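Local coordinates for protein replicative DNA helicase DnaB, 1st part (Mycobacterium tuberculosis, PDB 2R5U) that forms the N-terminal domain of the hexameric replicative helicase, which probably uses ATP to unwind duplex DNA in the 5'-3' direction ahead of the replisome, at residues A33-V37 against Y122-V126. Residue numbers count along the deposited sequence, not the author numbering.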
ATOM      1  N   ALA B  33       5.991 -40.610   2.426  1.00 27.61           N
ATOM      2  CA  ALA B  33       5.691 -40.810   1.001  1.00 27.10           C
ATOM      3  C   ALA B  33       6.175 -39.623   0.134  1.00 26.63           C
ATOM      4  O   ALA B  33       6.653 -39.822  -0.991  1.00 26.26           O
ATOM      5  CB  ALA B  33       4.227 -41.113   0.789  1.00 27.29           C
ATOM      6  N   GLU B  34       6.097 -38.405   0.670  1.00 26.71           N
ATOM      7  CA  GLU B  34       6.667 -37.232  -0.032  1.00 26.53           C
ATOM      8  C   GLU B  34       8.175 -37.378  -0.271  1.00 25.83           C
ATOM      9  O   GLU B  34       8.681 -37.028  -1.341  1.00 24.72           O
ATOM     10  CB  GLU B  34       6.408 -35.920   0.719  1.00 25.80           C
ATOM     11  CG  GLU B  34       4.915 -35.505   0.739  1.00 27.45           C
ATOM     12  CD  GLU B  34       4.613 -34.143   1.350  1.00 27.83           C
ATOM     13  OE1 GLU B  34       5.526 -33.330   1.636  1.00 27.87           O
ATOM     14  OE2 GLU B  34       3.398 -33.870   1.511  1.00 30.91           O
ATOM     15  N   GLN B  35       8.883 -37.827   0.756  1.00 25.69           N
ATOM     16  CA  GLN B  35      10.341 -38.034   0.683  1.00 26.34           C
ATOM     17  C   GLN B  35      10.694 -39.068  -0.375  1.00 25.51           C
ATOM     18  O   GLN B  35      11.551 -38.824  -1.208  1.00 26.51           O
ATOM     19  CB  GLN B  35      10.894 -38.423   2.062  1.00 25.69           C
ATOM     20  CG  GLN B  35      10.902 -37.273   3.063  1.00 24.78           C
ATOM     21  CD  GLN B  35      11.159 -37.730   4.493  1.00 26.81           C
ATOM     22  OE1 GLN B  35      11.011 -38.906   4.833  1.00 31.81           O
ATOM     23  NE2 GLN B  35      11.514 -36.796   5.339  1.00 27.03           N
ATOM     24  N   SER B  36       9.996 -40.195  -0.356  1.00 26.07           N
ATOM     25  CA  SER B  36      10.192 -41.288  -1.316  1.00 25.88           C
ATOM     26  C   SER B  36       9.928 -40.873  -2.777  1.00 25.62           C
ATOM     27  O   SER B  36      10.668 -41.273  -3.693  1.00 24.96           O
ATOM     28  CB  SER B  36       9.303 -42.481  -0.950  1.00 25.76           C
ATOM     29  OG  SER B  36       9.683 -43.049   0.306  1.00 28.57           O
ATOM     30  N   VAL B  37       8.866 -40.084  -2.987  1.00 25.11           N
ATOM     31  CA  VAL B  37       8.580 -39.497  -4.308  1.00 24.33           C
ATOM     32  C   VAL B  37       9.741 -38.651  -4.819  1.00 24.27           C
ATOM     33  O   VAL B  37      10.176 -38.805  -5.976  1.00 23.71           O
ATOM     34  CB  VAL B  37       7.302 -38.638  -4.331  1.00 24.89           C
ATOM     35  CG1 VAL B  37       7.231 -37.830  -5.634  1.00 26.07           C
ATOM     36  CG2 VAL B  37       6.102 -39.501  -4.255  1.00 24.73           C
ATOM     37  N   TYR B 122       4.136 -44.168  -4.476  1.00 34.10           N
ATOM     38  CA  TYR B 122       4.208 -43.145  -3.442  1.00 33.74           C
ATOM     39  C   TYR B 122       3.512 -41.848  -3.853  1.00 32.77           C
ATOM     40  O   TYR B 122       2.919 -41.177  -3.007  1.00 31.71           O
ATOM     41  CB  TYR B 122       5.644 -42.913  -2.968  1.00 35.36           C
ATOM     42  CG  TYR B 122       6.210 -44.096  -2.204  1.00 37.82           C
ATOM     43  CD1 TYR B 122       7.176 -44.923  -2.778  1.00 41.23           C
ATOM     44  CD2 TYR B 122       5.768 -44.401  -0.913  1.00 40.16           C
ATOM     45  CE1 TYR B 122       7.700 -46.018  -2.081  1.00 41.18           C
ATOM     46  CE2 TYR B 122       6.272 -45.488  -0.216  1.00 41.49           C
ATOM     47  CZ  TYR B 122       7.237 -46.299  -0.804  1.00 41.08           C
ATOM     48  OH  TYR B 122       7.743 -47.385  -0.106  1.00 41.45           O
ATOM     49  N   ALA B 123       3.565 -41.511  -5.149  1.00 31.56           N
ATOM     50  CA  ALA B 123       2.866 -40.342  -5.671  1.00 31.79           C
ATOM     51  C   ALA B 123       1.354 -40.490  -5.469  1.00 31.80           C
ATOM     52  O   ALA B 123       0.689 -39.521  -5.157  1.00 30.82           O
ATOM     53  CB  ALA B 123       3.176 -40.130  -7.145  1.00 30.95           C
ATOM     54  N   SER B 124       0.833 -41.700  -5.658  1.00 32.06           N
ATOM     55  CA  SER B 124      -0.596 -41.948  -5.461  1.00 33.08           C
ATOM     56  C   SER B 124      -1.041 -41.680  -4.004  1.00 33.16           C
ATOM     57  O   SER B 124      -2.151 -41.196  -3.776  1.00 33.12           O
ATOM     58  CB  SER B 124      -1.008 -43.332  -5.979  1.00 33.26           C
ATOM     59  OG  SER B 124      -0.826 -44.358  -5.008  1.00 37.66           O
ATOM     60  N   ILE B 125      -0.158 -41.970  -3.043  1.00 32.50           N
ATOM     61  CA  ILE B 125      -0.379 -41.672  -1.631  1.00 32.70           C
ATOM     62  C   ILE B 125      -0.422 -40.163  -1.438  1.00 31.43           C
ATOM     63  O   ILE B 125      -1.356 -39.637  -0.834  1.00 31.53           O
ATOM     64  CB  ILE B 125       0.721 -42.276  -0.706  1.00 32.52           C
ATOM     65  CG1 ILE B 125       0.678 -43.819  -0.685  1.00 35.03           C
ATOM     66  CG2 ILE B 125       0.610 -41.692   0.706  1.00 33.72           C
ATOM     67  CD1 ILE B 125      -0.572 -44.409  -0.031  1.00 39.39           C
ATOM     68  N   VAL B 126       0.585 -39.473  -1.970  1.00 30.29           N
ATOM     69  CA  VAL B 126       0.687 -38.021  -1.848  1.00 29.34           C
ATOM     70  C   VAL B 126      -0.545 -37.336  -2.462  1.00 29.81           C
ATOM     71  O   VAL B 126      -1.050 -36.378  -1.905  1.00 29.73           O
ATOM     72  CB  VAL B 126       2.017 -37.459  -2.440  1.00 28.60           C
ATOM     73  CG1 VAL B 126       2.043 -35.945  -2.369  1.00 27.88           C
ATOM     74  CG2 VAL B 126       3.241 -38.018  -1.680  1.00 27.41           C
TER
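Two helical turns, 33-37 and 122-126, cross at 136° with their axes 8.5 Å apart, an approach that the small Ala33 at the crossing allows. Ala33 CB drops into a hollow lined by Tyr122, Ile125 and Val126, lying 3.7 Å from Ile125 CG2, 4.0 Å from Tyr122 CD2 and 4.1 Å from Val126 CG2, so the Ala33 and Tyr122 CA atoms come within 5.2 Å. One turn on, Val37 supplies the second bump of this helix: Val37 CG2 presses against the backbone of the other helix, 3.4 Å from Ala123 N and 3.5 Å from Tyr122 C, and also touches Val126 CG2 at 4.1 Å. Val126 CG2 in turn fits against the first turn of helix 31-43, 3.7 Å from Glu34 N and 3.9 Å from Glu34 CG. Tyr122 stands beside the first helix, its ring running past Ser36, and lays a face on Ser36 CB, which sits 3.8 Å from the Tyr122 ring centroid and 16° off its normal, a CH-pi contact. No hydrogen bond spans the two segments; shape and apolar contact join them, burying 326 Å² in all. Glu34 points its CA-to-CB bond away, and its carboxylate, beside the contact, links the helix to the loop before helix 63-77 through Tyr61 N and to that helix through His65 ND1. Helix 31-43, the first modelled helix of the helical N-terminal domain of DnaB, thus packs obliquely across the early turns of the long helix 119-147, whose far part pairs with helix 155-169.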